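Local structure of hypothetical protein (1YB3) at residues Y51-D55 against A78-G82; A88-E92 against I137-E143; L94-I99 against M144-E148; I103-E107 against R164-L168. The protein is of unknown function, a DUF3201 family member from the hyperthermophilic archaeon Pyrococcus furiosus. All coordinates share one frame; numbering follows the deposited sequence.

In the fold
Contacts 1, 2 and 3 all reach the large antiparallel sheet, whereas contact 4 joins helices 96-105 and 155-171. Contact 3 is the buried one, rings and aliphatic groups alone, with its centre about 11 Å from that of contact 4; the two share helix 96-105 and meet where F147 touches F165. Contact 2, about 8 Å from contact 3 between centres, lies further out: strands 82-90 and 144-150 pair where the two touch, but here backbone carbonyls, a lysine and acidic groups replace the rings. Contact 4 combines an aromatic core with an arginine at its partly exposed side. Contact 1, about 20 Å or more from the others between centres, is a partly buried amide-and-water contact.

Contact 1. Residues Y51-D55 against A78-G82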
loop_
_atom_site.group_PDB
_atom_site.type_symbol
_atom_site.label_atom_id
_atom_site.label_comp_id
_atom_site.label_asym_id
_atom_site.label_seq_id
_atom_site.Cartn_x
_atom_site.Cartn_y
_atom_site.Cartn_z
ATOM N N TYR A 51 -1.619 -9.208 -7.552
ATOM C CA TYR A 51 -2.825 -8.798 -8.250
ATOM C C TYR A 51 -2.981 -7.281 -8.154
ATOM O O TYR A 51 -2.541 -6.667 -7.164
ATOM C CB TYR A 51 -4.069 -9.453 -7.635
ATOM C CG TYR A 51 -4.294 -10.922 -7.960
ATOM C CD1 TYR A 51 -5.408 -11.327 -8.712
ATOM C CD2 TYR A 51 -3.421 -11.900 -7.493
ATOM C CE1 TYR A 51 -5.636 -12.683 -8.993
ATOM C CE2 TYR A 51 -3.636 -13.254 -7.778
ATOM C CZ TYR A 51 -4.752 -13.625 -8.520
ATOM O OH TYR A 51 -4.965 -14.953 -8.796
ATOM N N LEU A 52 -3.625 -6.680 -9.147
ATOM C CA LEU A 52 -4.079 -5.302 -8.996
ATOM C C LEU A 52 -5.536 -5.163 -9.408
ATOM O O LEU A 52 -6.068 -5.975 -10.175
ATOM C CB LEU A 52 -3.160 -4.298 -9.716
ATOM C CG LEU A 52 -3.338 -4.068 -11.214
ATOM C CD1 LEU A 52 -2.482 -2.890 -11.686
ATOM C CD2 LEU A 52 -2.997 -5.322 -11.983
ATOM N N TYR A 53 -6.183 -4.149 -8.854
ATOM C CA TYR A 53 -7.586 -3.918 -9.076
ATOM C C TYR A 53 -7.751 -3.016 -10.293
ATOM O O TYR A 53 -7.559 -1.795 -10.203
ATOM C CB TYR A 53 -8.208 -3.278 -7.828
ATOM C CG TYR A 53 -9.717 -3.388 -7.749
ATOM C CD1 TYR A 53 -10.339 -4.611 -7.485
ATOM C CD2 TYR A 53 -10.524 -2.261 -7.921
ATOM C CE1 TYR A 53 -11.730 -4.711 -7.404
ATOM C CE2 TYR A 53 -11.911 -2.345 -7.841
ATOM C CZ TYR A 53 -12.507 -3.574 -7.586
ATOM O OH TYR A 53 -13.880 -3.655 -7.507
ATOM N N ILE A 54 -8.091 -3.624 -11.431
ATOM C CA ILE A 54 -8.309 -2.870 -12.681
ATOM C C ILE A 54 -9.750 -2.976 -13.132
ATOM O O ILE A 54 -10.286 -4.087 -13.266
ATOM C CB ILE A 54 -7.465 -3.379 -13.877
ATOM C CG1 ILE A 54 -6.093 -3.871 -13.449
ATOM C CG2 ILE A 54 -7.371 -2.287 -14.969
ATOM C CD1 ILE A 54 -5.450 -4.771 -14.488
ATOM N N ASP A 55 -10.361 -1.815 -13.376
ATOM C CA ASP A 55 -11.730 -1.720 -13.897
ATOM C C ASP A 55 -12.709 -2.668 -13.186
ATOM O O ASP A 55 -13.453 -3.419 -13.828
ATOM C CB ASP A 55 -11.741 -1.930 -15.425
ATOM C CG ASP A 55 -10.732 -1.038 -16.149
ATOM O OD1 ASP A 55 -10.582 0.142 -15.761
ATOM O OD2 ASP A 55 -10.086 -1.516 -17.109
ATOM N N ALA A 78 5.680 0.326 -7.349
ATOM C CA ALA A 78 4.903 0.905 -8.444
ATOM C C ALA A 78 4.427 -0.226 -9.313
ATOM O O ALA A 78 5.106 -1.270 -9.425
ATOM C CB ALA A 78 5.738 1.880 -9.262
ATOM N N THR A 79 3.248 -0.029 -9.884
ATOM C CA THR A 79 2.685 -0.936 -10.897
ATOM C C THR A 79 2.311 -0.023 -12.072
ATOM O O THR A 79 2.487 1.190 -12.009
ATOM C CB THR A 79 1.387 -1.582 -10.393
ATOM O OG1 THR A 79 0.400 -0.562 -10.277
ATOM C CG2 THR A 79 1.578 -2.304 -9.014
ATOM N N PRO A 80 1.780 -0.592 -13.171
ATOM C CA PRO A 80 1.351 0.309 -14.254
ATOM C C PRO A 80 0.305 1.368 -13.844
ATOM O O PRO A 80 0.088 2.346 -14.574
ATOM C CB PRO A 80 0.777 -0.660 -15.297
ATOM C CG PRO A 80 1.535 -1.952 -15.054
ATOM C CD PRO A 80 1.616 -2.014 -13.541
ATOM N N GLN A 81 -0.325 1.174 -12.686
ATOM C CA GLN A 81 -1.280 2.173 -12.136
ATOM C C GLN A 81 -0.592 3.363 -11.471
ATOM O O GLN A 81 -1.174 4.465 -11.369
ATOM C CB GLN A 81 -2.219 1.531 -11.124
ATOM C CG GLN A 81 -3.352 0.715 -11.722
ATOM C CD GLN A 81 -4.297 0.156 -10.656
ATOM O OE1 GLN A 81 -3.875 -0.210 -9.560
ATOM N NE2 GLN A 81 -5.575 0.093 -10.983
ATOM N N GLY A 82 0.636 3.142 -11.017
ATOM C CA GLY A 82 1.389 4.174 -10.286
ATOM C C GLY A 82 1.985 3.671 -8.983
ATOM O O GLY A 82 2.121 2.463 -8.771
HETATM O O HOH W 1 -4.703 -2.107 -7.719
#
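With its first torsion at 82°, L52 holds CG in the crowded position between backbone N and carbonyl carbon and brings CD1 against Q81, which reaches out from the opposite direction on an extended chain (chi2 -177°). L52 CD1 lies 3.7 Å from Q81 CD and also touches CG and OE1, so one methyl rests against the amide and its stem. Past that methyl, Q81 NE2 donates to Y53 O over 2.8 Å; the bond is bent, and the donor stands 40° out of the carbonyl plane. The other amide atom works through a water, 2.8 Å from Q81 OE1, that accepts from Y53 N. Both ends of the amide are tied to the peptide atoms of one residue, which fixes its rotation. T79 OG1 approaches L52 CD1 to 4.0 Å and accepts from Q81 N at 3.1 Å. A valine in place of T79 lacks this hydroxyl and would probably leave Q81 N without its acceptor and the glutamine stem less firmly set. Strand 51-54, paired with 57-60, meets a type I turn, T79 to G82, that carries an ST turn at T79 and forms the tip of the beta-hairpin made by strands 74-79 and 82-90.

Contact 2. Residues A88-E92 against I137-E143; sequences AFPKE and IVNSDEE
K91 lies along the end of helix 130-138 and the loop after it, and each carbon of its side chain finds a partner there. CG stands anti to the backbone N (chi1 178°), carrying the chain over the residues that follow helix 130-138. K91 CB sits 3.4 Å from E143 O; K91 CG touches the I137 methyl CG2 at 3.8 Å, the two side chains running antiparallel alongside. K91 CD touches two carbonyl oxygens, E142 O at 3.5 Å and, at about a right angle to it, I137 O at 3.6 Å. A bend at chi3 (71°) then turns CE and NZ along the loop, CE still near E142 O, and K91 NZ ends 3.8 Å from S140 O, where the carbonyls would probably still attract its charge. At the root, K91 N donates a nearly straight bond of 2.8 Å to E143 O. Next to it E92 OE1 and E143 OE2 lie 2.7 Å apart, their carboxylates nearly coplanar (28°), with P90 CB 3.6 Å from E143 OE2. S140 fixes the loop, its OG donating to I137 O and accepting from E142 N. This ST turn leads from helix 130-138 into strand 144-150, the antiparallel neighbour of strand 82-90.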
loop_
_atom_site.group_PDB
_atom_site.type_symbol
_atom_site.label_atom_id
_atom_site.label_comp_id
_atom_site.label_asym_id
_atom_site.label_seq_id
_atom_site.Cartn_x
_atom_site.Cartn_y
_atom_site.Cartn_z
ATOM N N ALA A 88 1.615 -3.593 7.055
ATOM C CA ALA A 88 0.919 -4.718 7.683
ATOM C C ALA A 88 1.081 -4.604 9.183
ATOM O O ALA A 88 2.204 -4.367 9.674
ATOM C CB ALA A 88 1.500 -6.040 7.197
ATOM N N PHE A 89 -0.011 -4.822 9.916
ATOM C CA PHE A 89 0.024 -4.814 11.375
ATOM C C PHE A 89 -0.713 -6.046 11.929
ATOM O O PHE A 89 -1.731 -6.457 11.346
ATOM C CB PHE A 89 -0.629 -3.553 11.933
ATOM C CG PHE A 89 0.020 -2.264 11.477
ATOM C CD1 PHE A 89 1.303 -1.921 11.917
ATOM C CD2 PHE A 89 -0.662 -1.381 10.646
ATOM C CE1 PHE A 89 1.902 -0.716 11.490
ATOM C CE2 PHE A 89 -0.075 -0.180 10.240
ATOM C CZ PHE A 89 1.212 0.140 10.668
ATOM N N PRO A 90 -0.212 -6.623 13.047
ATOM C CA PRO A 90 -0.968 -7.706 13.691
ATOM C C PRO A 90 -2.346 -7.223 14.152
ATOM O O PRO A 90 -2.484 -6.141 14.714
ATOM C CB PRO A 90 -0.095 -8.094 14.898
ATOM C CG PRO A 90 1.258 -7.558 14.612
ATOM C CD PRO A 90 1.036 -6.315 13.776
ATOM N N LYS A 91 -3.365 -8.045 13.907
ATOM C CA LYS A 91 -4.743 -7.719 14.255
ATOM C C LYS A 91 -4.889 -7.252 15.715
ATOM O O LYS A 91 -5.634 -6.313 15.996
ATOM C CB LYS A 91 -5.631 -8.952 13.969
ATOM C CG LYS A 91 -7.108 -8.829 14.302
ATOM C CD LYS A 91 -7.906 -10.068 13.807
ATOM C CE LYS A 91 -7.624 -11.331 14.620
ATOM N NZ LYS A 91 -8.582 -12.456 14.291
ATOM N N GLU A 92 -4.174 -7.897 16.635
ATOM C CA GLU A 92 -4.322 -7.601 18.073
ATOM C C GLU A 92 -3.827 -6.203 18.461
ATOM O O GLU A 92 -4.171 -5.698 19.525
ATOM C CB GLU A 92 -3.660 -8.680 18.948
ATOM C CG GLU A 92 -2.134 -8.727 18.893
ATOM C CD GLU A 92 -1.589 -9.673 17.827
ATOM O OE1 GLU A 92 -2.371 -10.181 16.982
ATOM O OE2 GLU A 92 -0.358 -9.909 17.842
ATOM N N ILE A 137 -12.963 -7.824 10.157
ATOM C CA ILE A 137 -11.641 -8.187 10.670
ATOM C C ILE A 137 -11.734 -9.095 11.919
ATOM O O ILE A 137 -11.065 -10.137 11.998
ATOM C CB ILE A 137 -10.784 -6.913 10.976
ATOM C CG1 ILE A 137 -10.471 -6.162 9.668
ATOM C CG2 ILE A 137 -9.500 -7.293 11.719
ATOM C CD1 ILE A 137 -9.956 -4.707 9.861
ATOM N N VAL A 138 -12.555 -8.678 12.886
ATOM C CA VAL A 138 -12.785 -9.441 14.130
ATOM C C VAL A 138 -13.268 -10.868 13.836
ATOM O O VAL A 138 -12.780 -11.825 14.435
ATOM C CB VAL A 138 -13.764 -8.696 15.091
ATOM C CG1 VAL A 138 -14.274 -9.616 16.209
ATOM C CG2 VAL A 138 -13.094 -7.451 15.688
ATOM N N ASN A 139 -14.192 -10.990 12.882
ATOM C CA ASN A 139 -14.796 -12.280 12.500
ATOM C C ASN A 139 -13.996 -13.098 11.474
ATOM O O ASN A 139 -14.450 -14.161 11.026
ATOM C CB ASN A 139 -16.226 -12.048 11.988
ATOM C CG ASN A 139 -17.117 -11.374 13.025
ATOM O OD1 ASN A 139 -16.787 -11.335 14.210
ATOM N ND2 ASN A 139 -18.242 -10.834 12.580
ATOM N N SER A 140 -12.808 -12.617 11.114
ATOM C CA SER A 140 -11.988 -13.263 10.085
ATOM C C SER A 140 -10.981 -14.255 10.666
ATOM O O SER A 140 -10.847 -14.375 11.887
ATOM C CB SER A 140 -11.235 -12.202 9.275
ATOM O OG SER A 140 -10.139 -11.700 10.030
ATOM N N ASP A 141 -10.280 -14.953 9.775
ATOM C CA ASP A 141 -9.199 -15.869 10.142
ATOM C C ASP A 141 -7.818 -15.254 9.828
ATOM O O ASP A 141 -6.825 -15.974 9.689
ATOM C CB ASP A 141 -9.363 -17.193 9.371
ATOM C CG ASP A 141 -9.280 -17.000 7.862
ATOM O OD1 ASP A 141 -9.869 -16.014 7.358
ATOM O OD2 ASP A 141 -8.626 -17.831 7.177
ATOM N N GLU A 142 -7.761 -13.926 9.721
ATOM C CA GLU A 142 -6.537 -13.253 9.267
ATOM C C GLU A 142 -5.790 -12.593 10.436
ATOM O O GLU A 142 -6.376 -11.816 11.192
ATOM C CB GLU A 142 -6.863 -12.234 8.162
ATOM C CG GLU A 142 -7.478 -12.831 6.867
ATOM C CD GLU A 142 -6.511 -13.674 6.050
ATOM O OE1 GLU A 142 -5.331 -13.298 5.910
ATOM O OE2 GLU A 142 -6.933 -14.727 5.526
ATOM N N GLU A 143 -4.508 -12.927 10.588
ATOM C CA GLU A 143 -3.682 -12.384 11.672
ATOM C C GLU A 143 -3.038 -11.031 11.319
ATOM O O GLU A 143 -2.980 -10.139 12.164
ATOM C CB GLU A 143 -2.615 -13.400 12.094
ATOM C CG GLU A 143 -1.489 -12.868 13.002
ATOM C CD GLU A 143 -1.976 -12.251 14.316
ATOM O OE1 GLU A 143 -3.155 -12.458 14.709
ATOM O OE2 GLU A 143 -1.162 -11.556 14.961
#

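Contact 3. Residues L94-I99 against M144-E148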
loop_
_atom_site.group_PDB
_atom_site.type_symbol
_atom_site.label_atom_id
_atom_site.label_comp_id
_atom_site.label_asym_id
_atom_site.label_seq_id
_atom_site.Cartn_x
_atom_site.Cartn_y
_atom_site.Cartn_z
ATOM N N LEU A 94 -4.483 -3.583 16.485
ATOM C CA LEU A 94 -5.421 -2.646 15.893
ATOM C C LEU A 94 -6.634 -2.376 16.778
ATOM O O LEU A 94 -6.802 -2.987 17.841
ATOM C CB LEU A 94 -5.851 -3.135 14.507
ATOM C CG LEU A 94 -4.676 -3.345 13.548
ATOM C CD1 LEU A 94 -5.172 -4.011 12.294
ATOM C CD2 LEU A 94 -3.942 -2.029 13.238
ATOM N N SER A 95 -7.466 -1.440 16.337
ATOM C CA SER A 95 -8.646 -1.049 17.080
ATOM C C SER A 95 -9.630 -0.467 16.090
ATOM O O SER A 95 -9.232 -0.037 14.998
ATOM C CB SER A 95 -8.278 -0.008 18.146
ATOM O OG SER A 95 -7.753 1.167 17.549
ATOM N N LYS A 96 -10.907 -0.445 16.472
ATOM C CA LYS A 96 -11.954 0.132 15.647
ATOM C C LYS A 96 -11.626 1.582 15.273
ATOM O O LYS A 96 -11.819 1.983 14.121
ATOM C CB LYS A 96 -13.312 0.038 16.364
ATOM C CG LYS A 96 -14.493 0.643 15.607
ATOM C CD LYS A 96 -15.761 0.557 16.468
ATOM C CE LYS A 96 -16.615 1.809 16.337
ATOM N NZ LYS A 96 -17.744 1.859 17.330
ATOM N N GLU A 97 -11.110 2.351 16.235
ATOM C CA GLU A 97 -10.810 3.772 15.989
ATOM C C GLU A 97 -9.703 3.980 14.952
ATOM O O GLU A 97 -9.803 4.876 14.114
ATOM C CB GLU A 97 -10.489 4.546 17.271
ATOM C CG GLU A 97 -10.706 6.057 17.090
ATOM C CD GLU A 97 -10.272 6.888 18.279
ATOM O OE1 GLU A 97 -10.162 6.341 19.399
ATOM O OE2 GLU A 97 -10.048 8.104 18.089
ATOM N N PHE A 98 -8.657 3.151 15.003
ATOM C CA PHE A 98 -7.609 3.236 13.972
ATOM C C PHE A 98 -8.207 2.988 12.582
ATOM O O PHE A 98 -7.967 3.749 11.653
ATOM C CB PHE A 98 -6.471 2.264 14.237
ATOM C CG PHE A 98 -5.410 2.272 13.156
ATOM C CD1 PHE A 98 -4.525 3.355 13.029
ATOM C CD2 PHE A 98 -5.317 1.218 12.250
ATOM C CE1 PHE A 98 -3.548 3.374 12.036
ATOM C CE2 PHE A 98 -4.341 1.219 11.244
ATOM C CZ PHE A 98 -3.450 2.304 11.133
ATOM N N ILE A 99 -9.011 1.936 12.463
ATOM C CA ILE A 99 -9.693 1.613 11.210
ATOM C C ILE A 99 -10.532 2.795 10.692
ATOM O O ILE A 99 -10.431 3.167 9.516
ATOM C CB ILE A 99 -10.594 0.346 11.364
ATOM C CG1 ILE A 99 -9.788 -0.857 11.887
ATOM C CG2 ILE A 99 -11.362 0.057 10.079
ATOM C CD1 ILE A 99 -8.527 -1.203 11.131
HETATM N N MSE A 144 -2.556 -10.901 10.087
HETATM C CA MSE A 144 -1.903 -9.654 9.630
HETATM C C MSE A 144 -2.873 -8.888 8.737
HETATM O O MSE A 144 -3.439 -9.459 7.791
HETATM C CB MSE A 144 -0.613 -9.974 8.858
HETATM C CG MSE A 144 0.436 -10.746 9.663
HETATM SE SE MSE A 144 1.074 -9.714 11.200
HETATM C CE MSE A 144 1.635 -8.140 10.243
ATOM N N ILE A 145 -3.083 -7.605 9.037
ATOM C CA ILE A 145 -3.995 -6.775 8.254
ATOM C C ILE A 145 -3.173 -5.718 7.529
ATOM O O ILE A 145 -2.394 -5.006 8.164
ATOM C CB ILE A 145 -5.062 -6.064 9.139
ATOM C CG1 ILE A 145 -5.757 -7.049 10.119
ATOM C CG2 ILE A 145 -6.064 -5.252 8.288
ATOM C CD1 ILE A 145 -6.381 -8.319 9.463
ATOM N N ASN A 146 -3.358 -5.634 6.212
ATOM C CA ASN A 146 -2.625 -4.708 5.357
ATOM C C ASN A 146 -3.460 -3.495 5.008
ATOM O O ASN A 146 -4.665 -3.609 4.710
ATOM C CB ASN A 146 -2.214 -5.389 4.053
ATOM C CG ASN A 146 -1.228 -6.498 4.264
ATOM O OD1 ASN A 146 -0.030 -6.274 4.298
ATOM N ND2 ASN A 146 -1.731 -7.724 4.386
ATOM N N PHE A 147 -2.811 -2.318 5.016
ATOM C CA PHE A 147 -3.435 -1.050 4.667
ATOM C C PHE A 147 -2.622 -0.496 3.515
ATOM O O PHE A 147 -1.457 -0.159 3.703
ATOM C CB PHE A 147 -3.351 -0.088 5.864
ATOM C CG PHE A 147 -4.097 -0.591 7.068
ATOM C CD1 PHE A 147 -5.396 -0.146 7.337
ATOM C CD2 PHE A 147 -3.521 -1.584 7.890
ATOM C CE1 PHE A 147 -6.117 -0.660 8.439
ATOM C CE2 PHE A 147 -4.220 -2.108 8.976
ATOM C CZ PHE A 147 -5.528 -1.642 9.253
ATOM N N GLU A 148 -3.215 -0.477 2.321
ATOM C CA GLU A 148 -2.537 -0.040 1.094
ATOM C C GLU A 148 -3.150 1.260 0.572
ATOM O O GLU A 148 -4.370 1.382 0.467
ATOM C CB GLU A 148 -2.604 -1.124 -0.023
ATOM C CG GLU A 148 -2.106 -0.599 -1.363
ATOM C CD GLU A 148 -2.080 -1.650 -2.488
ATOM O OE1 GLU A 148 -2.014 -2.859 -2.166
ATOM O OE2 GLU A 148 -2.107 -1.266 -3.677
#
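L94, F98 and I99 meet I145 and F147 in a buried, wholly apolar contact, where the start of helix 96-105 lies on the face of strand 144-150 and no hydrogen bond passes across. The F147 ring carries most of it. F98 points an edge at one face of that ring in a T-shaped pair: centroids are 5.3 Å apart and the planes stand at 74°. F98 CE2 lies 3.7 Å from F147 CZ, above the ring but displaced toward its rim. The rim itself is held by two methyls in the ring plane. I99 CD1 comes in at 3.6 Å from F147 CZ and also touches CE1, while L94 CD1 approaches from the CE2 side, 3.9 Å from F147 CZ. The outer end of the phenyl group is therefore gripped over a face and at both corners beside CZ, which probably limits its movement. I99 reaches the ring because its chain folds back at chi2 (-52°), meeting F147 almost perpendicularly. L94 CD1 serves a second partner as well, packing on I145 CB at 3.8 Å. Just before the helix, S95 occupies the N-cap position, its OG accepting a weak bond from F98 N. Around this layer, W134 of helix 130-138 covers L94 and I99, and Y172 meets F98 edge to face. Strand 144-150 runs between strands 82-90 and 108-112, with I111 of the latter against both I145 and F147.

Contact 4. Residues I103-E107 against R164-L168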
loop_
_atom_site.group_PDB
_atom_site.type_symbol
_atom_site.label_atom_id
_atom_site.label_comp_id
_atom_site.label_asym_id
_atom_site.label_seq_id
_atom_site.Cartn_x
_atom_site.Cartn_y
_atom_site.Cartn_z
ATOM N N ILE A 103 -9.571 5.102 7.188
ATOM C CA ILE A 103 -10.557 5.246 6.127
ATOM C C ILE A 103 -10.816 6.726 5.785
ATOM O O ILE A 103 -10.961 7.087 4.611
ATOM C CB ILE A 103 -11.867 4.491 6.475
ATOM C CG1 ILE A 103 -11.596 2.983 6.425
ATOM C CG2 ILE A 103 -13.024 4.909 5.533
ATOM C CD1 ILE A 103 -12.751 2.122 6.957
ATOM N N ARG A 104 -10.843 7.578 6.808
ATOM C CA ARG A 104 -11.074 9.014 6.590
ATOM C C ARG A 104 -9.841 9.752 6.080
ATOM O O ARG A 104 -9.971 10.837 5.514
ATOM C CB ARG A 104 -11.607 9.691 7.871
ATOM C CG ARG A 104 -13.002 9.174 8.313
ATOM C CD ARG A 104 -13.383 9.703 9.698
ATOM N N ALA A 105 -8.661 9.145 6.253
ATOM C CA ALA A 105 -7.376 9.817 6.005
ATOM C C ALA A 105 -6.830 9.690 4.580
ATOM O O ALA A 105 -5.993 10.505 4.158
ATOM C CB ALA A 105 -6.327 9.333 7.021
ATOM N N PHE A 106 -7.250 8.645 3.860
ATOM C CA PHE A 106 -6.677 8.335 2.536
ATOM C C PHE A 106 -7.739 8.066 1.492
ATOM O O PHE A 106 -8.802 7.520 1.810
ATOM C CB PHE A 106 -5.691 7.152 2.653
ATOM C CG PHE A 106 -4.588 7.425 3.628
ATOM C CD1 PHE A 106 -3.511 8.239 3.260
ATOM C CD2 PHE A 106 -4.664 6.953 4.949
ATOM C CE1 PHE A 106 -2.494 8.551 4.181
ATOM C CE2 PHE A 106 -3.654 7.259 5.872
ATOM C CZ PHE A 106 -2.568 8.070 5.490
ATOM N N GLU A 107 -7.447 8.467 0.258
ATOM C CA GLU A 107 -8.401 8.342 -0.843
ATOM C C GLU A 107 -8.473 6.917 -1.427
ATOM O O GLU A 107 -9.475 6.237 -1.232
ATOM C CB GLU A 107 -8.109 9.375 -1.941
ATOM C CG GLU A 107 -9.060 9.293 -3.119
ATOM C CD GLU A 107 -8.761 10.321 -4.187
ATOM O OE1 GLU A 107 -8.759 11.530 -3.855
ATOM O OE2 GLU A 107 -8.539 9.931 -5.364
ATOM N N ARG A 164 1.918 11.203 6.355
ATOM C CA ARG A 164 0.618 11.217 7.042
ATOM C C ARG A 164 0.289 9.844 7.647
ATOM O O ARG A 164 -0.232 9.752 8.751
ATOM C CB ARG A 164 -0.513 11.726 6.137
ATOM C CG ARG A 164 -0.393 13.232 5.798
ATOM C CD ARG A 164 -1.470 13.698 4.818
ATOM N NE ARG A 164 -2.778 13.813 5.447
ATOM C CZ ARG A 164 -3.787 12.964 5.267
ATOM N NH1 ARG A 164 -3.642 11.908 4.474
ATOM N NH2 ARG A 164 -4.951 13.172 5.883
ATOM N N PHE A 165 0.614 8.773 6.918
ATOM C CA PHE A 165 0.347 7.463 7.436
ATOM C C PHE A 165 1.181 7.160 8.680
ATOM O O PHE A 165 0.666 6.656 9.696
ATOM C CB PHE A 165 0.579 6.385 6.354
ATOM C CG PHE A 165 0.076 5.025 6.770
ATOM C CD1 PHE A 165 -1.244 4.640 6.470
ATOM C CD2 PHE A 165 0.888 4.160 7.512
ATOM C CE1 PHE A 165 -1.735 3.400 6.890
ATOM C CE2 PHE A 165 0.403 2.897 7.939
ATOM C CZ PHE A 165 -0.911 2.520 7.610
ATOM N N ILE A 166 2.472 7.477 8.601
ATOM C CA ILE A 166 3.382 7.240 9.734
ATOM C C ILE A 166 2.918 8.034 10.969
ATOM O O ILE A 166 2.883 7.494 12.076
ATOM C CB ILE A 166 4.870 7.516 9.356
ATOM C CG1 ILE A 166 5.385 6.407 8.418
ATOM C CG2 ILE A 166 5.748 7.596 10.611
ATOM C CD1 ILE A 166 6.690 6.740 7.671
ATOM N N GLU A 167 2.499 9.270 10.751
ATOM C CA GLU A 167 2.040 10.138 11.848
ATOM C C GLU A 167 0.755 9.570 12.484
ATOM O O GLU A 167 0.619 9.543 13.710
ATOM C CB GLU A 167 1.883 11.578 11.359
ATOM C CG GLU A 167 3.238 12.209 11.001
ATOM C CD GLU A 167 3.143 13.510 10.196
ATOM O OE1 GLU A 167 2.054 13.827 9.637
ATOM O OE2 GLU A 167 4.195 14.195 10.108
ATOM N N LEU A 168 -0.162 9.070 11.652
ATOM C CA LEU A 168 -1.376 8.445 12.175
ATOM C C LEU A 168 -1.021 7.177 12.963
ATOM O O LEU A 168 -1.530 6.948 14.062
ATOM C CB LEU A 168 -2.334 8.121 11.035
ATOM C CG LEU A 168 -3.590 7.338 11.398
ATOM C CD1 LEU A 168 -4.493 8.082 12.400
ATOM C CD2 LEU A 168 -4.356 6.985 10.109
#
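F106 presses the far edge of its ring into the backbone of helix 155-171 at F165, and this is the tight part of the contact. F106 CZ lies 3.6 Å from F165 CA, and F106 CE2 reaches F165 CD1 at 3.6 Å. The two rings meet obliquely, their planes at 43°. F165 stands beside the F106 ring because chi1 (-170°) swings its CG opposite the backbone N, and it also meets F87 and F147 of the sheet. Helices 96-105 and 155-171 thus pack side by side on one face of the sheet, helices layered on antiparallel strands in an alpha+beta arrangement, in which F106, just past the end of the first helix, also touches V149 of strand 144-150. Toward L168 the fit is slacker: its CD2 stays 4.4 Å from A105 CB. At the partly exposed side the contact turns polar. R164, bent at chi3 (74°), brings its guanidinium edge to the carbonyl of A105; R164 NH1 donates an almost straight bond of 2.8 Å to A105 O, and R164 NH2 adds a weak one of 3.3 Å. Without the guanidinium, as with an alanine here, A105 O is likely to lose both donors and E161 its salt-bridge mate. R164 NH1 also passes 3.6 Å from F106 CE1, the guanidinium plane steeply inclined to the ring.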